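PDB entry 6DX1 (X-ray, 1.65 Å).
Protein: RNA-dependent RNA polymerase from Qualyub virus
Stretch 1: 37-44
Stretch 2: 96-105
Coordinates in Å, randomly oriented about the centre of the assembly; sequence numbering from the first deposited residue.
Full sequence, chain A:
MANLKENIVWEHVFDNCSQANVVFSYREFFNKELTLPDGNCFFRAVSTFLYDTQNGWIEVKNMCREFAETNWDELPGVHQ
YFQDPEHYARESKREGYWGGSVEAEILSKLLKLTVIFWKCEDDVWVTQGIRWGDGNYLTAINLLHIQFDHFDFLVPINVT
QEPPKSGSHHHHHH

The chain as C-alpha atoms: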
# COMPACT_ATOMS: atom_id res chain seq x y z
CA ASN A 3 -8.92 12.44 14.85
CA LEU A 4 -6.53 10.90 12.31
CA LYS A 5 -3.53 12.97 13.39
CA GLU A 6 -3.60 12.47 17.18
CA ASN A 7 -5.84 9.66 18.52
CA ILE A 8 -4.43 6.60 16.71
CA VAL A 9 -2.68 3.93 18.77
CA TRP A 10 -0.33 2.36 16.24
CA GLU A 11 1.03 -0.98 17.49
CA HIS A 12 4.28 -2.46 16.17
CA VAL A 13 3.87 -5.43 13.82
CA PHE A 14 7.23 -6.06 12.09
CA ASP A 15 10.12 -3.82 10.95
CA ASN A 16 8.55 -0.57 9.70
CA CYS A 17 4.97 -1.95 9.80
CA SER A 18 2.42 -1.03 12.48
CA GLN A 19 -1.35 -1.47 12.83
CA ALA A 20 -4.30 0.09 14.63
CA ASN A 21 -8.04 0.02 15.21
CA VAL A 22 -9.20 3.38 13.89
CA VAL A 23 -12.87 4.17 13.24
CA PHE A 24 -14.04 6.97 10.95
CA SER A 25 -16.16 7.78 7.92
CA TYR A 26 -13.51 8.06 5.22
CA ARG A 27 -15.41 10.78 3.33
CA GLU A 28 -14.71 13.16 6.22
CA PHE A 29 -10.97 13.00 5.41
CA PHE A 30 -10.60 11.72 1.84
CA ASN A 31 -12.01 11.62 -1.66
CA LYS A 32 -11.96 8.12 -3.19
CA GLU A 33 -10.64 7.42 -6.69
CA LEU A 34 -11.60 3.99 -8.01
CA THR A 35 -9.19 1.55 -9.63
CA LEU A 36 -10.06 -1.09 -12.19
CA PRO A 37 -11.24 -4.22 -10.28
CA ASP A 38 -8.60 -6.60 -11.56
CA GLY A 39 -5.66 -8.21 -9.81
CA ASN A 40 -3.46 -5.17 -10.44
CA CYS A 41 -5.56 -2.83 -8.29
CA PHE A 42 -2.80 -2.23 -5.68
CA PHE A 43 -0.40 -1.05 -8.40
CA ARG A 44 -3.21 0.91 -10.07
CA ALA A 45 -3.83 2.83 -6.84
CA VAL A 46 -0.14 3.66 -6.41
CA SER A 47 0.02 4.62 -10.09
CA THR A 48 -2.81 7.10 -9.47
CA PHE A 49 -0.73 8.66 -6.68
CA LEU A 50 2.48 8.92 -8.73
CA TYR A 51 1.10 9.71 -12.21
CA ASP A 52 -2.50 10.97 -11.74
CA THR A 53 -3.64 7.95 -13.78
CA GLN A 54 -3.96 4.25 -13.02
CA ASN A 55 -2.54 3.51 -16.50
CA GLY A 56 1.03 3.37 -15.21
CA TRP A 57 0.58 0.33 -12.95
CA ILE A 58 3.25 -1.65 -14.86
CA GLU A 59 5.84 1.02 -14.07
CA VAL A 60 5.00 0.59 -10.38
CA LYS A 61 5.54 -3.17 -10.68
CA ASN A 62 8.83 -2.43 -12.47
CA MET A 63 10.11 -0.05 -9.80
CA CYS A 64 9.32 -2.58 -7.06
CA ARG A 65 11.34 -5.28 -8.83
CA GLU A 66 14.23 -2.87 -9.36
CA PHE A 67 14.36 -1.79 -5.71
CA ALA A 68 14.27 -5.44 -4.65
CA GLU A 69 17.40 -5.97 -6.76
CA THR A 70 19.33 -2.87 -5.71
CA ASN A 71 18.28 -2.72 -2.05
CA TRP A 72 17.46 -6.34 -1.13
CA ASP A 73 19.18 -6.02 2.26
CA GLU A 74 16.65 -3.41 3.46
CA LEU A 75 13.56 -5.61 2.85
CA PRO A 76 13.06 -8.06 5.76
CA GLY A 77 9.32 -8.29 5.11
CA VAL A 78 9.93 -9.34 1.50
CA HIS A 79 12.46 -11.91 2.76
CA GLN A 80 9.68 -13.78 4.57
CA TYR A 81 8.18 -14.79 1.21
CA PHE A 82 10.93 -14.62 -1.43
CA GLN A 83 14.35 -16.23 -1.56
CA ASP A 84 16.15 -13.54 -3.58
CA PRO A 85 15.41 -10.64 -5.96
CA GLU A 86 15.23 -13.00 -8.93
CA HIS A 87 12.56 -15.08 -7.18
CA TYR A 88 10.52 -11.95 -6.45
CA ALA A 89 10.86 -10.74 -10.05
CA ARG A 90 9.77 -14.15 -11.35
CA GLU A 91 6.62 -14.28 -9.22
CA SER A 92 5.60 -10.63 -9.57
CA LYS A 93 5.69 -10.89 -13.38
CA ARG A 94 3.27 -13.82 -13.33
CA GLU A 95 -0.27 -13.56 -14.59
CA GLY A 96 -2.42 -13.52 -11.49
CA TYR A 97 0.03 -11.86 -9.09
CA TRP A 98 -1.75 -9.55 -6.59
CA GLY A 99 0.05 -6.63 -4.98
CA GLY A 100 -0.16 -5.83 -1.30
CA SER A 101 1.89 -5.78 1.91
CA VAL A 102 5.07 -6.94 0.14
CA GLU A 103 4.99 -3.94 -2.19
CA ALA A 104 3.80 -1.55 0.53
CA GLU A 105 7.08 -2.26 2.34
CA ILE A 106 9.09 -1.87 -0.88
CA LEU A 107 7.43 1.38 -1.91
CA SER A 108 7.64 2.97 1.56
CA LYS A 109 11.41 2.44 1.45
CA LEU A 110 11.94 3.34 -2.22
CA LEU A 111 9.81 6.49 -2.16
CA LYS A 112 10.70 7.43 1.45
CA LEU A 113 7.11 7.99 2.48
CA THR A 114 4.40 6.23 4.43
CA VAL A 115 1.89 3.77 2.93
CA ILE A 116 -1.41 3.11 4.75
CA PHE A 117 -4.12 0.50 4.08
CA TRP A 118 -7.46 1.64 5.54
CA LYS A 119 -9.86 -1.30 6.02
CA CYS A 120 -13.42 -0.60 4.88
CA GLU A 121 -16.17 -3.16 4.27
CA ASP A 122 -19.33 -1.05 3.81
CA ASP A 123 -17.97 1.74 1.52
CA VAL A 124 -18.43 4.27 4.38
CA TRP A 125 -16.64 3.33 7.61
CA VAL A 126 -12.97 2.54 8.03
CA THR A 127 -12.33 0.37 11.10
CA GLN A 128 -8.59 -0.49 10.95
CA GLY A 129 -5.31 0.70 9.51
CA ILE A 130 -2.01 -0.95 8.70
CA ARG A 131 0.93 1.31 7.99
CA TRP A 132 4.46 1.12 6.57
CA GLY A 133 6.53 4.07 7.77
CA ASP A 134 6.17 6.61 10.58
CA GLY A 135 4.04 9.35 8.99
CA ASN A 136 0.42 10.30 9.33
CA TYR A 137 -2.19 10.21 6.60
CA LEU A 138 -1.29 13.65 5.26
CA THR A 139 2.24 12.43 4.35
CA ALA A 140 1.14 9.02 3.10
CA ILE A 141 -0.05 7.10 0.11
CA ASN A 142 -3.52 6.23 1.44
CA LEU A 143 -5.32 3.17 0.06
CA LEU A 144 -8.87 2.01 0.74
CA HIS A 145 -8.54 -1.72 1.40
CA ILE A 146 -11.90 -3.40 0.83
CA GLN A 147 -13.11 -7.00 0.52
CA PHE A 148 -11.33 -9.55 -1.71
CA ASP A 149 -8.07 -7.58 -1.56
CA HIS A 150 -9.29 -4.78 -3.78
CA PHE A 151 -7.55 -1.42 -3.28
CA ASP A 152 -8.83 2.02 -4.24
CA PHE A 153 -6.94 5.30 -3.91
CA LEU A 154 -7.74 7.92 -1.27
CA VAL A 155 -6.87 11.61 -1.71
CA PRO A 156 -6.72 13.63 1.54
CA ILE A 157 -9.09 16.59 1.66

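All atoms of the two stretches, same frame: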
# COMPACT_ATOMS: atom_id res chain seq x y z
N PRO A 37 -11.20 -3.04 -11.18
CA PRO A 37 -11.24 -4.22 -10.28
C PRO A 37 -10.65 -5.46 -10.92
O PRO A 37 -11.33 -6.46 -11.20
CB PRO A 37 -12.74 -4.35 -10.00
CG PRO A 37 -13.40 -3.87 -11.25
CD PRO A 37 -12.53 -2.71 -11.71
N ASP A 38 -9.35 -5.42 -11.16
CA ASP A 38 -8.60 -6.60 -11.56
C ASP A 38 -7.52 -6.86 -10.52
O ASP A 38 -7.45 -6.20 -9.48
CB ASP A 38 -8.08 -6.48 -13.00
CG ASP A 38 -6.94 -5.46 -13.18
OD1 ASP A 38 -6.44 -4.90 -12.19
OD2 ASP A 38 -6.55 -5.23 -14.35
N GLY A 39 -6.68 -7.86 -10.78
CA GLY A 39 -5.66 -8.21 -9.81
C GLY A 39 -4.52 -7.23 -9.69
O GLY A 39 -3.63 -7.43 -8.87
N ASN A 40 -4.51 -6.17 -10.49
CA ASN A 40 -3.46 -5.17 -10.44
C ASN A 40 -3.86 -3.95 -9.63
O ASN A 40 -3.14 -2.95 -9.64
CB ASN A 40 -3.07 -4.75 -11.87
CG ASN A 40 -2.41 -5.87 -12.63
OD1 ASN A 40 -1.40 -6.41 -12.18
ND2 ASN A 40 -2.98 -6.25 -13.77
N CYS A 41 -4.98 -4.02 -8.91
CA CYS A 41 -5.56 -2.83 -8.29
C CYS A 41 -4.59 -2.13 -7.32
O CYS A 41 -4.61 -0.90 -7.23
CB CYS A 41 -6.86 -3.20 -7.57
SG CYS A 41 -6.67 -4.51 -6.35
N PHE A 42 -3.78 -2.89 -6.57
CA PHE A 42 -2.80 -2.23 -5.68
C PHE A 42 -1.88 -1.31 -6.48
O PHE A 42 -1.71 -0.13 -6.15
CB PHE A 42 -1.96 -3.27 -4.92
CG PHE A 42 -0.79 -2.66 -4.19
CD1 PHE A 42 -0.95 -2.18 -2.90
CD2 PHE A 42 0.43 -2.49 -4.82
CE1 PHE A 42 0.11 -1.57 -2.23
CE2 PHE A 42 1.48 -1.87 -4.17
CZ PHE A 42 1.33 -1.41 -2.87
N PHE A 43 -1.31 -1.84 -7.56
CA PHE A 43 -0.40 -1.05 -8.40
C PHE A 43 -1.13 0.07 -9.12
O PHE A 43 -0.54 1.12 -9.40
CB PHE A 43 0.28 -1.99 -9.39
CG PHE A 43 1.10 -3.06 -8.74
CD1 PHE A 43 2.31 -2.73 -8.12
CD2 PHE A 43 0.67 -4.38 -8.72
CE1 PHE A 43 3.08 -3.71 -7.51
CE2 PHE A 43 1.43 -5.37 -8.11
CZ PHE A 43 2.64 -5.04 -7.50
N ARG A 44 -2.41 -0.15 -9.45
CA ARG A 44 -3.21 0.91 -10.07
C ARG A 44 -3.41 2.07 -9.11
O ARG A 44 -3.38 3.24 -9.52
CB ARG A 44 -4.57 0.35 -10.50
CG ARG A 44 -4.49 -0.61 -11.67
CD ARG A 44 -5.83 -1.26 -11.93
NE ARG A 44 -5.68 -2.15 -13.08
CZ ARG A 44 -5.61 -1.71 -14.33
NH1 ARG A 44 -5.73 -0.41 -14.60
NH2 ARG A 44 -5.44 -2.57 -15.32
N GLY A 96 -1.74 -13.15 -12.71
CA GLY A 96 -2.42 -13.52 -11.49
C GLY A 96 -1.72 -13.10 -10.21
O GLY A 96 -2.22 -13.43 -9.13
N TYR A 97 -0.59 -12.41 -10.29
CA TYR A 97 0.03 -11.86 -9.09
C TYR A 97 -0.80 -10.68 -8.57
O TYR A 97 -1.24 -9.83 -9.35
CB TYR A 97 1.46 -11.41 -9.39
CG TYR A 97 2.22 -10.96 -8.17
CD1 TYR A 97 2.77 -11.89 -7.30
CD2 TYR A 97 2.39 -9.60 -7.88
CE1 TYR A 97 3.47 -11.49 -6.17
CE2 TYR A 97 3.08 -9.20 -6.75
CZ TYR A 97 3.62 -10.14 -5.91
OH TYR A 97 4.31 -9.75 -4.78
N TRP A 98 -1.01 -10.63 -7.25
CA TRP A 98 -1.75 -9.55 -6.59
C TRP A 98 -0.81 -8.78 -5.68
O TRP A 98 -0.13 -9.38 -4.84
CB TRP A 98 -2.91 -10.10 -5.75
CG TRP A 98 -4.08 -10.57 -6.54
CD1 TRP A 98 -4.12 -11.65 -7.38
CD2 TRP A 98 -5.40 -10.00 -6.55
NE1 TRP A 98 -5.37 -11.78 -7.92
CE2 TRP A 98 -6.18 -10.78 -7.43
CE3 TRP A 98 -6.00 -8.90 -5.91
CZ2 TRP A 98 -7.52 -10.51 -7.69
CZ3 TRP A 98 -7.34 -8.63 -6.17
CH2 TRP A 98 -8.08 -9.43 -7.05
N GLY A 99 -0.78 -7.45 -5.84
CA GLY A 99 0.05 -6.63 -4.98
C GLY A 99 -0.55 -6.44 -3.60
O GLY A 99 -1.73 -6.65 -3.35
N GLY A 100 0.31 -6.04 -2.66
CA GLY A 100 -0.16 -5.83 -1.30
C GLY A 100 0.95 -5.47 -0.33
O GLY A 100 1.78 -4.61 -0.65
N SER A 101 0.97 -6.13 0.83
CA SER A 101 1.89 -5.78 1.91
C SER A 101 3.35 -5.87 1.48
O SER A 101 4.19 -5.08 1.94
CB SER A 101 1.65 -6.70 3.11
OG SER A 101 0.31 -6.54 3.56
N VAL A 102 3.69 -6.84 0.63
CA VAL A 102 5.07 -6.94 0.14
C VAL A 102 5.49 -5.64 -0.54
O VAL A 102 6.55 -5.07 -0.25
CB VAL A 102 5.22 -8.15 -0.80
CG1 VAL A 102 6.54 -8.12 -1.53
CG2 VAL A 102 5.09 -9.45 -0.00
N GLU A 103 4.65 -5.14 -1.45
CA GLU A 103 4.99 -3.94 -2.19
C GLU A 103 4.81 -2.67 -1.35
O GLU A 103 5.48 -1.66 -1.62
CB GLU A 103 4.13 -3.88 -3.45
CG GLU A 103 4.57 -4.89 -4.51
CD GLU A 103 4.10 -6.32 -4.24
OE1 GLU A 103 3.08 -6.53 -3.55
OE2 GLU A 103 4.76 -7.25 -4.74
N ALA A 104 3.91 -2.69 -0.37
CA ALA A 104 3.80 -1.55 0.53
C ALA A 104 5.11 -1.31 1.27
O ALA A 104 5.58 -0.17 1.37
CB ALA A 104 2.64 -1.74 1.52
N GLU A 105 5.75 -2.39 1.74
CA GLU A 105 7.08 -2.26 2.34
C GLU A 105 8.08 -1.70 1.33
O GLU A 105 8.81 -0.75 1.62
CB GLU A 105 7.58 -3.61 2.87
CG GLU A 105 9.01 -3.50 3.45
CD GLU A 105 9.65 -4.85 3.75
OE1 GLU A 105 10.69 -4.86 4.44
OE2 GLU A 105 9.10 -5.88 3.34
O HOH W 1 -3.00 -5.74 -6.70
O HOH W 2 -0.28 -7.45 -9.83

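No direct hydrogen bond joins the two stretches. Packing and two waters hold them together, burying 438 Å² in all.

The Asp38 side chain points away from stretch 2 and braces its own loop. Asp38 OD1 accepts from Asn40 N at 2.9 Å and from Arg44 NE at 3.0 Å, the latter within a salt bridge. This braces the type I turn from Asp38 to Cys41, which presents Gly39 to Trp98.

Gly39 CA sits over the face of the Trp98 indole, 3.5 Å from the centroid of the six-membered ring, a CH-pi contact. A CB here on Gly39 would lie only 3.1 Å from Trp98 NE1, so glycine suits the close approach. Gly39 O and Tyr97 O are 3.4 Å apart; both are acceptors and cannot bond directly. Water 1 donates to Gly39 O (2.8 Å) and accepts from Phe42 N (3.0 Å) and Gly99 N (2.9 Å), so it ties the helix start to stretch 2. Water 2 lies between Asn40 OD1 (2.8 Å) and Tyr97 O (2.6 Å).

Asn40 occupies the N-cap position, but its side chain makes no capping bond. Cys41 SG lies 4.2 Å from Trp98 CZ3, an oblique contact with the indole.

Phe42 is buried and points toward stretch 2. Phe42 CB is 3.7 Å from Gly99 C, Phe42 CE2 is 3.4 Å from Glu103 CB, and Gly100 O lies over one ring face. Phe43 CE2 packs 3.6 Å from Gly99 CA. A CB on Gly99 would clash with both phenylalanine rings. Edge to edge, Phe43 CZ meets Tyr97 CE2 at 4.2 Å.

Phe43 CE1 also lies 3.6 Å from Glu103 CG. Flat apolar rings suit this buried space against Gly99 and the Glu103 aliphatic carbons. The buried Glu103 carboxylate is satisfied: Glu103 OE1 accepts from Gly100 N (3.0 Å) and Glu103 OE2 from Tyr97 OH (2.5 Å). Arg44 does not reach stretch 2.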